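Local coordinates for succinoglycan biosynthesis protein (Bacillus cereus ATCC 14579, PDB 2QGM) that is named for succinoglycan biosynthesis but belongs to the erythromycin esterase family, and is probably a hydrolase of that type whose substrate is not established, at residues D171-L175 with A262-F266; S58-L64 with R95-Y99. All blocks are in the same frame, centred on the assembly; numbering follows the deposited sequence.

Contact 1. Residues D171-L175 with A262-F266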
loop_
_atom_site.group_PDB
_atom_site.type_symbol
_atom_site.label_atom_id
_atom_site.label_comp_id
_atom_site.label_asym_id
_atom_site.label_seq_id
_atom_site.Cartn_x
_atom_site.Cartn_y
_atom_site.Cartn_z
ATOM N N ASP A 171 -0.458 7.864 2.286
ATOM C CA ASP A 171 -0.724 8.830 1.224
ATOM C C ASP A 171 -0.950 10.289 1.569
ATOM O O ASP A 171 -1.255 10.661 2.708
ATOM C CB ASP A 171 -1.890 8.342 0.357
ATOM C CG ASP A 171 -1.551 8.334 -1.129
ATOM O OD1 ASP A 171 -0.781 9.212 -1.569
ATOM O OD2 ASP A 171 -2.065 7.458 -1.856
ATOM N N LEU A 172 -0.805 11.105 0.528
ATOM C CA LEU A 172 -0.940 12.552 0.616
ATOM C C LEU A 172 -1.764 13.112 -0.545
ATOM O O LEU A 172 -1.386 14.117 -1.146
ATOM C CB LEU A 172 0.454 13.190 0.589
ATOM C CG LEU A 172 1.410 12.920 1.755
ATOM C CD1 LEU A 172 2.798 13.497 1.458
ATOM C CD2 LEU A 172 0.836 13.552 3.011
ATOM N N LYS A 173 -2.883 12.475 -0.869
ATOM C CA LYS A 173 -3.706 12.975 -1.966
ATOM C C LYS A 173 -4.654 14.070 -1.487
ATOM O O LYS A 173 -5.350 14.697 -2.286
ATOM C CB LYS A 173 -4.482 11.831 -2.611
ATOM C CG LYS A 173 -3.573 10.765 -3.194
ATOM C CD LYS A 173 -4.336 9.751 -4.008
ATOM C CE LYS A 173 -5.341 9.012 -3.155
ATOM N NZ LYS A 173 -5.983 7.911 -3.924
ATOM N N ALA A 174 -4.645 14.310 -0.177
ATOM C CA ALA A 174 -5.474 15.330 0.450
ATOM C C ALA A 174 -5.104 15.471 1.927
ATOM O O ALA A 174 -4.582 14.535 2.539
ATOM C CB ALA A 174 -6.950 14.958 0.331
ATOM N N LEU A 175 -5.353 16.650 2.489
ATOM C CA LEU A 175 -5.099 16.879 3.907
ATOM C C LEU A 175 -6.424 17.350 4.479
ATOM O O LEU A 175 -6.902 18.431 4.141
ATOM C CB LEU A 175 -4.032 17.953 4.115
ATOM C CG LEU A 175 -2.607 17.620 3.669
ATOM C CD1 LEU A 175 -1.747 18.870 3.789
ATOM C CD2 LEU A 175 -2.053 16.492 4.518
ATOM N N ALA A 262 3.706 15.704 7.553
ATOM C CA ALA A 262 2.925 15.257 6.402
ATOM C C ALA A 262 2.394 16.471 5.645
ATOM O O ALA A 262 2.268 16.458 4.419
ATOM C CB ALA A 262 1.774 14.368 6.859
ATOM N N ILE A 263 2.089 17.524 6.388
ATOM C CA ILE A 263 1.595 18.749 5.788
ATOM C C ILE A 263 2.736 19.405 5.002
ATOM O O ILE A 263 2.523 19.920 3.902
ATOM C CB ILE A 263 1.041 19.683 6.876
ATOM C CG1 ILE A 263 -0.237 19.055 7.452
ATOM C CG2 ILE A 263 0.772 21.072 6.305
ATOM C CD1 ILE A 263 -0.765 19.700 8.719
ATOM N N GLU A 264 3.949 19.371 5.553
ATOM C CA GLU A 264 5.098 19.938 4.850
ATOM C C GLU A 264 5.328 19.129 3.574
ATOM O O GLU A 264 5.518 19.694 2.497
ATOM C CB GLU A 264 6.363 19.882 5.710
ATOM C CG GLU A 264 7.577 20.529 5.039
ATOM C CD GLU A 264 8.855 20.359 5.839
ATOM O OE1 GLU A 264 8.796 20.497 7.075
ATOM O OE2 GLU A 264 9.919 20.101 5.237
ATOM N N LYS A 265 5.307 17.803 3.697
ATOM C CA LYS A 265 5.501 16.930 2.540
ATOM C C LYS A 265 4.500 17.253 1.434
ATOM O O LYS A 265 4.866 17.357 0.271
ATOM C CB LYS A 265 5.345 15.453 2.944
ATOM C CG LYS A 265 6.464 14.905 3.817
ATOM C CD LYS A 265 6.247 13.421 4.100
ATOM C CE LYS A 265 7.382 12.812 4.915
ATOM N NZ LYS A 265 7.516 13.415 6.262
ATOM N N PHE A 266 3.233 17.413 1.802
ATOM C CA PHE A 266 2.195 17.721 0.826
ATOM C C PHE A 266 2.494 19.012 0.044
ATOM O O PHE A 266 2.395 19.039 -1.183
ATOM C CB PHE A 266 0.836 17.806 1.543
ATOM C CG PHE A 266 -0.328 18.080 0.627
ATOM C CD1 PHE A 266 -0.707 19.385 0.320
ATOM C CD2 PHE A 266 -1.068 17.025 0.090
ATOM C CE1 PHE A 266 -1.811 19.636 -0.507
ATOM C CE2 PHE A 266 -2.165 17.267 -0.734
ATOM C CZ PHE A 266 -2.539 18.577 -1.031
#
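D171, the last residue of strand 166-171, does not reach the helix. Its OD1 accepts a hydrogen bond from the backbone N of L172 at 2.8 Å and another from H282, at the point where the chain leaves the sheet. L172 turns its side chain toward the helix: CD2 lies 3.5 Å from A262 O and 4.0 Å from A262 CB, while CD1 packs 3.5 Å from K265 CB, at the aliphatic base of that lysine. The carbonyl of L172 meets the edge of the F266 ring, its O 3.2 Å from F266 CD2 and near the ring plane. K173 and A174 point away and offer mainly backbone, A174 N lying 3.9 Å from F266 CE2. L175 turns back in: its CG sits over one face of the F266 ring, 4.1 Å from the centroid in a CH-pi contact, and its CD1 is 3.6 Å from F266 CG and 4.0 Å from I263 CG1. L175 thus covers one face of the ring and L172 abuts its edge; Y215 adds an edge-to-face partner. No hydrogen bond joins the two segments; apolar packing does the work, burying 346 Å². This is a loop leaving the C-terminal end of an outermost strand of the mixed sheet and packing on helix 253-269, in the largely helical part of the chain that follows the strand, within the erythromycin esterase-like fold.

Contact 2. Residues S58-L64 with R95-Y99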
loop_
_atom_site.group_PDB
_atom_site.type_symbol
_atom_site.label_atom_id
_atom_site.label_comp_id
_atom_site.label_asym_id
_atom_site.label_seq_id
_atom_site.Cartn_x
_atom_site.Cartn_y
_atom_site.Cartn_z
ATOM N N SER A 58 -10.261 -16.669 8.943
ATOM C CA SER A 58 -10.579 -17.428 10.148
ATOM C C SER A 58 -10.049 -18.861 10.180
ATOM O O SER A 58 -9.977 -19.475 11.250
ATOM C CB SER A 58 -12.090 -17.446 10.367
ATOM O OG SER A 58 -12.763 -18.027 9.267
ATOM N N LYS A 59 -9.680 -19.395 9.019
ATOM C CA LYS A 59 -9.165 -20.760 8.934
ATOM C C LYS A 59 -7.716 -20.905 9.396
ATOM O O LYS A 59 -6.948 -19.939 9.378
ATOM C CB LYS A 59 -9.289 -21.272 7.490
ATOM C CG LYS A 59 -10.722 -21.385 7.000
ATOM C CD LYS A 59 -11.476 -22.486 7.733
ATOM C CE LYS A 59 -12.906 -22.585 7.228
ATOM N NZ LYS A 59 -13.641 -23.714 7.861
ATOM N N PRO A 60 -7.328 -22.123 9.815
ATOM C CA PRO A 60 -5.970 -22.429 10.283
ATOM C C PRO A 60 -4.928 -21.927 9.277
ATOM O O PRO A 60 -5.205 -21.866 8.085
ATOM C CB PRO A 60 -5.985 -23.954 10.393
ATOM C CG PRO A 60 -7.400 -24.248 10.753
ATOM C CD PRO A 60 -8.166 -23.337 9.817
ATOM N N PHE A 61 -3.733 -21.602 9.763
ATOM C CA PHE A 61 -2.671 -21.075 8.907
ATOM C C PHE A 61 -1.595 -22.075 8.492
ATOM O O PHE A 61 -0.467 -21.682 8.182
ATOM C CB PHE A 61 -1.986 -19.891 9.604
ATOM C CG PHE A 61 -2.894 -18.724 9.858
ATOM C CD1 PHE A 61 -3.547 -18.096 8.803
ATOM C CD2 PHE A 61 -3.070 -18.224 11.148
ATOM C CE1 PHE A 61 -4.363 -16.986 9.023
ATOM C CE2 PHE A 61 -3.881 -17.113 11.379
ATOM C CZ PHE A 61 -4.532 -16.489 10.312
ATOM N N GLU A 62 -1.927 -23.363 8.480
ATOM C CA GLU A 62 -0.947 -24.374 8.105
ATOM C C GLU A 62 -0.343 -24.166 6.717
ATOM O O GLU A 62 0.847 -24.407 6.519
ATOM C CB GLU A 62 -1.566 -25.775 8.178
ATOM C CG GLU A 62 -1.723 -26.310 9.590
ATOM C CD GLU A 62 -0.391 -26.466 10.312
ATOM O OE1 GLU A 62 0.474 -27.227 9.817
ATOM O OE2 GLU A 62 -0.210 -25.831 11.374
ATOM N N ASP A 63 -1.150 -23.711 5.761
ATOM C CA ASP A 63 -0.647 -23.517 4.404
ATOM C C ASP A 63 0.210 -22.267 4.236
ATOM O O ASP A 63 0.761 -22.029 3.160
ATOM C CB ASP A 63 -1.806 -23.509 3.391
ATOM C CG ASP A 63 -2.741 -22.339 3.579
ATOM O OD1 ASP A 63 -2.838 -21.827 4.713
ATOM O OD2 ASP A 63 -3.392 -21.939 2.590
ATOM N N LEU A 64 0.338 -21.476 5.298
ATOM C CA LEU A 64 1.154 -20.268 5.236
ATOM C C LEU A 64 2.520 -20.461 5.893
ATOM O O LEU A 64 3.324 -19.530 5.948
ATOM C CB LEU A 64 0.426 -19.087 5.891
ATOM C CG LEU A 64 -0.878 -18.677 5.195
ATOM C CD1 LEU A 64 -1.556 -17.539 5.950
ATOM C CD2 LEU A 64 -0.578 -18.270 3.762
ATOM N N ARG A 95 -6.138 -12.251 5.073
ATOM C CA ARG A 95 -5.652 -13.487 5.681
ATOM C C ARG A 95 -4.146 -13.367 5.923
ATOM O O ARG A 95 -3.654 -13.707 6.996
ATOM C CB ARG A 95 -5.966 -14.692 4.781
ATOM C CG ARG A 95 -5.459 -16.028 5.292
ATOM C CD ARG A 95 -6.022 -17.173 4.451
ATOM N NE ARG A 95 -5.340 -18.442 4.696
ATOM C CZ ARG A 95 -5.477 -19.173 5.798
ATOM N NH1 ARG A 95 -6.285 -18.775 6.774
ATOM N NH2 ARG A 95 -4.791 -20.303 5.931
ATOM N N LEU A 96 -3.421 -12.862 4.925
ATOM C CA LEU A 96 -1.977 -12.682 5.037
ATOM C C LEU A 96 -1.620 -11.731 6.185
ATOM O O LEU A 96 -0.717 -12.010 6.961
ATOM C CB LEU A 96 -1.407 -12.136 3.724
ATOM C CG LEU A 96 -0.572 -13.042 2.813
ATOM C CD1 LEU A 96 -0.902 -14.512 3.039
ATOM C CD2 LEU A 96 -0.799 -12.627 1.360
ATOM N N VAL A 97 -2.328 -10.612 6.279
ATOM C CA VAL A 97 -2.096 -9.637 7.342
ATOM C C VAL A 97 -2.305 -10.310 8.694
ATOM O O VAL A 97 -1.472 -10.208 9.598
ATOM C CB VAL A 97 -3.063 -8.418 7.206
ATOM C CG1 VAL A 97 -2.983 -7.535 8.454
ATOM C CG2 VAL A 97 -2.713 -7.608 5.955
ATOM N N LYS A 98 -3.410 -11.030 8.829
ATOM C CA LYS A 98 -3.697 -11.706 10.087
ATOM C C LYS A 98 -2.576 -12.675 10.470
ATOM O O LYS A 98 -2.190 -12.765 11.639
ATOM C CB LYS A 98 -5.034 -12.443 9.989
ATOM C CG LYS A 98 -5.595 -12.853 11.337
ATOM C CD LYS A 98 -6.976 -13.466 11.191
ATOM C CE LYS A 98 -7.549 -13.842 12.537
ATOM N NZ LYS A 98 -8.829 -14.576 12.379
ATOM N N TYR A 99 -2.047 -13.396 9.489
ATOM C CA TYR A 99 -0.957 -14.331 9.752
ATOM C C TYR A 99 0.303 -13.586 10.205
ATOM O O TYR A 99 0.940 -13.967 11.187
ATOM C CB TYR A 99 -0.651 -15.152 8.497
ATOM C CG TYR A 99 0.499 -16.113 8.679
ATOM C CD1 TYR A 99 0.358 -17.264 9.448
ATOM C CD2 TYR A 99 1.740 -15.855 8.098
ATOM C CE1 TYR A 99 1.431 -18.140 9.630
ATOM C CE2 TYR A 99 2.812 -16.718 8.277
ATOM C CZ TYR A 99 2.655 -17.856 9.044
ATOM O OH TYR A 99 3.728 -18.697 9.249
HETATM O O HOH W 1 -4.107 -19.358 2.396
#
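A salt-bridged, hydrogen-bonded arginine beside an aromatic pair joins the loop between strand 50-51 and helix 65-71 to helix 87-104, in a partly buried contact covering 518 Å². R95 reaches out from the helix with an extended side chain, and its guanidinium meets three acceptors near its plane: NH1 donates to K59 O at 2.9 Å, while NH2 donates to P60 O at 2.7 Å and to D63 OD1 at 2.8 Å, the last also a salt bridge. A water completes the link, accepting from R95 NE at 2.8 Å and donating to D63 OD2 at 2.7 Å; D63 OD2 also takes a hydrogen bond from K53 N. One turn further along the helix, Y99 CB lies over the F61 ring, 4.2 Å from its centroid, and the edge of Y99 points toward the face of F61 in an offset edge-to-face pair, centroids 5.5 Å apart and planes at 65°. K98 CG approaches the edge of the F61 ring, 3.9 Å from F61 CZ. L64 covers the Y99 ring, its CB 3.8 Å above the centroid, and L64 CD2 touches L96 CD1 at 3.8 Å. Backbone L64 N to F61 O, 3.0 Å, closes the turn that brings F61 and L64 together. One guanidinium satisfies two successive backbone carbonyls and pairs with the D63 carboxylate, so the loop is held through its main chain as well as through a charged side chain.

Overall arrangement
From the N terminus, contact 2 comes first: residues 58-64 follow the short edge strand 50-51, and the chain passes through helix 65-71 and strand 76-79 before helix 87-104 returns to them, closing a loop of 30 residues. Contact 1 opens after strand 166-171, at the other edge of the mixed sheet, and closes on helix 253-269 after 86 intervening residues, spanning a mostly helical region without strands. The two loops lie in series, neither enclosing nor crossing the other. The centres of contacts 1 and 2 are 34 Å apart, on opposite sides of the chain's centre; their nearest atoms are about 16 Å apart. Contact 2 ties an N-terminal loop to a helix; contact 1 ties the sheet's edge to the helical region.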